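Local coordinates for protein member of DUF4221 family (Bacteroides vulgatus, PDB 3S9J) that is of unknown function but folds as a six-bladed beta-propeller and binds sodium ions in the crystal, at residues E22-L27 and A65-L70. Numbering follows the deposited sequence. Where two conformers were deposited one is given.
With NA (sodium ion), chain C; NA (sodium ion), chain D; FMT (formic acid), chain K.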
ATOM      1  N   GLU A  22      19.430 -16.633   4.092  1.00 24.98           N
ATOM      2  CA  GLU A  22      18.639 -16.651   5.344  1.00 27.00           C
ATOM      3  C   GLU A  22      18.512 -15.277   6.015  1.00 26.14           C
ATOM      4  O   GLU A  22      17.647 -15.086   6.863  1.00 25.51           O
ATOM      5  CB  GLU A  22      19.258 -17.636   6.349  1.00 28.11           C
ATOM      6  CG  GLU A  22      20.540 -17.232   6.987  1.00 34.04           C
ATOM      7  CD  GLU A  22      21.789 -17.471   6.124  1.00 38.29           C
ATOM      8  OE1 GLU A  22      21.674 -18.014   4.977  1.00 34.43           O
ATOM      9  OE2 GLU A  22      22.869 -17.110   6.634  1.00 39.66           O
ATOM     10  N   GLN A  23      19.392 -14.325   5.672  1.00 22.73           N
ATOM     11  CA  GLN A  23      19.327 -12.993   6.259  1.00 22.92           C
ATOM     12  C   GLN A  23      18.250 -12.079   5.675  1.00 22.34           C
ATOM     13  O   GLN A  23      17.994 -11.006   6.238  1.00 22.75           O
ATOM     14  CB  GLN A  23      20.683 -12.270   6.130  1.00 25.41           C
ATOM     15  CG  GLN A  23      21.770 -12.826   7.038  1.00 34.41           C
ATOM     16  CD  GLN A  23      22.851 -11.753   7.257  1.00 46.15           C
ATOM     17  OE1 GLN A  23      23.653 -11.489   6.354  1.00 36.97           O
ATOM     18  NE2 GLN A  23      22.818 -11.075   8.422  1.00 44.16           N
ATOM     19  N   THR A  24      17.652 -12.465   4.554  1.00 20.27           N
ATOM     20  CA  THR A  24      16.615 -11.643   3.927  1.00 19.51           C
ATOM     21  C   THR A  24      15.443 -12.515   3.555  1.00 21.62           C
ATOM     22  O   THR A  24      15.586 -13.400   2.728  1.00 20.63           O
ATOM     23  CB  THR A  24      17.136 -10.911   2.658  1.00 22.65           C
ATOM     24  OG1 THR A  24      18.425 -10.342   2.959  1.00 22.07           O
ATOM     25  CG2 THR A  24      16.114  -9.802   2.237  1.00 20.28           C
ATOM     26  N   TYR A  25      14.264 -12.258   4.127  1.00 20.58           N
ATOM     27  CA  TYR A  25      13.077 -13.023   3.752  1.00 21.18           C
ATOM     28  C   TYR A  25      12.479 -12.428   2.502  1.00 22.57           C
ATOM     29  O   TYR A  25      12.567 -11.199   2.268  1.00 24.10           O
ATOM     30  CB  TYR A  25      12.057 -13.008   4.883  1.00 20.38           C
ATOM     31  CG  TYR A  25      10.930 -13.989   4.704  1.00 19.81           C
ATOM     32  CD1 TYR A  25      11.183 -15.350   4.603  1.00 25.45           C
ATOM     33  CD2 TYR A  25       9.615 -13.552   4.608  1.00 20.38           C
ATOM     34  CE1 TYR A  25      10.130 -16.255   4.417  1.00 26.85           C
ATOM     35  CE2 TYR A  25       8.567 -14.450   4.464  1.00 24.27           C
ATOM     36  CZ  TYR A  25       8.854 -15.796   4.383  1.00 25.66           C
ATOM     37  OH  TYR A  25       7.855 -16.708   4.207  1.00 27.93           O
ATOM     38  N   TYR A  26      11.859 -13.273   1.671  1.00 19.47           N
ATOM     39  CA  TYR A  26      11.438 -12.809   0.325  1.00 21.43           C
ATOM     40  C   TYR A  26      10.235 -11.877   0.349  1.00 20.61           C
ATOM     41  O   TYR A  26       9.960 -11.194  -0.625  1.00 21.53           O
ATOM     42  CB  TYR A  26      11.157 -13.968  -0.645  1.00 19.59           C
ATOM     43  CG  TYR A  26       9.883 -14.738  -0.321  1.00 21.10           C
ATOM     44  CD1 TYR A  26       8.651 -14.371  -0.846  1.00 21.29           C
ATOM     45  CD2 TYR A  26       9.923 -15.792   0.557  1.00 21.73           C
ATOM     46  CE1 TYR A  26       7.476 -15.043  -0.507  1.00 23.43           C
ATOM     47  CE2 TYR A  26       8.750 -16.494   0.882  1.00 23.61           C
ATOM     48  CZ  TYR A  26       7.548 -16.106   0.333  1.00 26.16           C
ATOM     49  OH  TYR A  26       6.419 -16.789   0.687  1.00 28.36           O
ATOM     50  N   LEU A  27       9.498 -11.879   1.449  1.00 20.90           N
ATOM     51  CA  LEU A  27       8.299 -11.048   1.609  0.50 19.54           C
ATOM     52  C   LEU A  27       8.591  -9.831   2.460  1.00 19.40           C
ATOM     53  O   LEU A  27       9.140  -9.959   3.557  1.00 20.91           O
ATOM     54  CB  LEU A  27       7.191 -11.829   2.310  0.50 19.31           C
ATOM     55  CG  LEU A  27       5.919 -11.033   2.625  0.50 20.53           C
ATOM     56  CD1 LEU A  27       5.262 -10.619   1.328  0.50 17.36           C
ATOM     57  CD2 LEU A  27       4.970 -11.872   3.469  0.50 21.37           C
ATOM     58  N   ALA A  65      22.271  -3.679  -2.157  1.00 22.33           N
ATOM     59  CA  ALA A  65      23.141  -2.464  -2.038  1.00 24.00           C
ATOM     60  C   ALA A  65      23.640  -2.242  -0.622  1.00 26.63           C
ATOM     61  O   ALA A  65      24.802  -1.876  -0.430  1.00 26.67           O
ATOM     62  CB  ALA A  65      22.379  -1.195  -2.481  1.00 22.94           C
ATOM     63  N   LYS A  66      22.749  -2.332   0.353  1.00 23.94           N
ATOM     64  CA  LYS A  66      23.131  -2.174   1.741  1.00 26.03           C
ATOM     65  C   LYS A  66      22.072  -2.722   2.671  1.00 23.26           C
ATOM     66  O   LYS A  66      20.949  -2.998   2.240  1.00 23.08           O
ATOM     67  CB  LYS A  66      23.460  -0.740   2.106  1.00 27.46           C
ATOM     68  CG  LYS A  66      22.381   0.231   2.157  1.00 28.68           C
ATOM     69  CD  LYS A  66      22.960   1.642   2.500  1.00 32.75           C
ATOM     70  CE  LYS A  66      21.900   2.694   2.520  1.00 33.75           C
ATOM     71  NZ  LYS A  66      22.441   4.104   2.334  1.00 31.07           N
ATOM     72  N   ARG A  67      22.463  -2.842   3.928  1.00 21.33           N
ATOM     73  CA  ARG A  67      21.608  -3.342   4.991  1.00 21.91           C
ATOM     74  C   ARG A  67      21.640  -2.314   6.088  1.00 24.07           C
ATOM     75  O   ARG A  67      22.721  -1.922   6.568  1.00 23.85           O
ATOM     76  CB  ARG A  67      22.131  -4.683   5.493  1.00 23.41           C
ATOM     77  CG  ARG A  67      21.308  -5.354   6.563  1.00 24.62           C
ATOM     78  CD  ARG A  67      21.836  -6.748   6.842  1.00 23.35           C
ATOM     79  NE  ARG A  67      21.730  -7.616   5.662  1.00 23.15           N
ATOM     80  CZ  ARG A  67      20.668  -8.314   5.285  1.00 22.82           C
ATOM     81  NH1 ARG A  67      19.548  -8.315   5.997  1.00 23.01           N
ATOM     82  NH2 ARG A  67      20.737  -9.060   4.190  1.00 21.93           N
ATOM     83  N   ILE A  68      20.461  -1.833   6.448  1.00 22.07           N
ATOM     84  CA  ILE A  68      20.309  -0.850   7.515  1.00 21.35           C
ATOM     85  C   ILE A  68      19.868  -1.574   8.771  1.00 20.63           C
ATOM     86  O   ILE A  68      18.789  -2.176   8.804  1.00 22.15           O
ATOM     87  CB  ILE A  68      19.302   0.216   7.123  1.00 21.69           C
ATOM     88  CG1 ILE A  68      19.715   0.888   5.809  1.00 24.69           C
ATOM     89  CG2 ILE A  68      19.094   1.252   8.286  1.00 22.49           C
ATOM     90  CD1 ILE A  68      18.689   1.908   5.269  1.00 24.41           C
ATOM     91  N   PRO A  69      20.712  -1.581   9.807  1.00 24.19           N
ATOM     92  CA  PRO A  69      20.342  -2.331  10.999  1.00 24.19           C
ATOM     93  C   PRO A  69      19.217  -1.653  11.761  1.00 25.95           C
ATOM     94  O   PRO A  69      19.086  -0.417  11.729  1.00 24.99           O
ATOM     95  CB  PRO A  69      21.635  -2.360  11.825  1.00 30.33           C
ATOM     96  CG  PRO A  69      22.408  -1.260  11.337  1.00 30.32           C
ATOM     97  CD  PRO A  69      22.026  -0.955   9.939  1.00 29.55           C
ATOM     98  N   LEU A  70      18.399  -2.465  12.421  1.00 23.73           N
ATOM     99  CA  LEU A  70      17.355  -1.995  13.338  1.00 24.95           C
ATOM    100  C   LEU A  70      17.570  -2.709  14.656  1.00 26.18           C
ATOM    101  O   LEU A  70      17.649  -3.932  14.683  1.00 24.83           O
ATOM    102  CB  LEU A  70      15.951  -2.303  12.788  1.00 23.95           C
ATOM    103  CG  LEU A  70      15.494  -1.638  11.498  1.00 26.42           C
ATOM    104  CD1 LEU A  70      14.100  -2.178  11.081  1.00 25.39           C
ATOM    105  CD2 LEU A  70      15.536  -0.082  11.637  1.00 26.36           C
TER
HETATM  106 NA    NA C 401      15.718 -15.680   2.619  1.00 25.09          NA
HETATM  107 NA    NA D 402      17.971  -6.043  13.898  1.00 24.63          NA
HETATM  108  C   FMT K 409       3.824 -16.569  -1.580  1.00 31.05           C
HETATM  109  O1  FMT K 409       2.684 -16.852  -2.049  1.00 32.11           O
HETATM  110  O2  FMT K 409       4.040 -16.310  -0.386  1.00 32.97           O
HETATM  111  O   HOH W   1      15.131 -15.645   5.226  1.00 37.54           O
HETATM  112  O   HOH W   2      13.431 -16.110   2.003  1.00 21.79           O
HETATM  113  O   HOH W   3      19.780  -5.266  12.618  1.00 24.92           O
HETATM  114  O   HOH W   4      18.329  -8.305  13.208  1.00 27.24           O
HETATM  115  O   HOH W   5      16.989  -7.058  15.980  1.00 28.32           O
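Arg67 reaches from strand 63-69 to the loop 22-27 with its whole side chain, and only its guanidinium touches the loop; the nearest CA pair, Thr24 and Arg67, is 9.7 Å apart, so backbone pairing plays no part. The stronger hydrogen bond runs from Arg67 NH2 to Thr24 OG1, 2.9 Å long with an angle of 166° at the hydrogen. Its acceptor lies close to the guanidinium plane, at the edge of the group. The second, from Arg67 NH1 to Gln23 O at 3.1 Å, is weak, bent to 132°.

Van der Waals contact is slight: Gln23 CB lies over one guanidinium face, 3.8 Å from Arg67 NH2. The arginine leaves its strand with CG anti to the backbone N (chi1 -178°) and bends only farther out, at chi3, to present both terminal nitrogens to the loop.

In the propeller, strand 63-69 is the outermost strand of a four-stranded antiparallel blade, 31-36, 39-46, 53-58 and 63-69, while 22-27 belongs to the connection entering that blade from strand 8-19. The arginine therefore reaches back past strand 53-58, and its NH1 forms a salt bridge with Asp53. A leucine in place of Arg67 would probably leave Thr24 OG1 without this donor and Asp53 without its cationic mate.

Metal coordination fixes the loop from another direction. Thr24 O coordinates a sodium ion at 2.3 Å, together with Asp21, Asn353 and two waters; one of these waters donates a hydrogen bond to Glu22 O. Thr24 thus uses its hydroxyl toward the strand and its carbonyl toward the metal. At the far end of 65-70, Leu70 O holds a second sodium ion at 2.3 Å, with Tyr52 O and three waters among the further ligands.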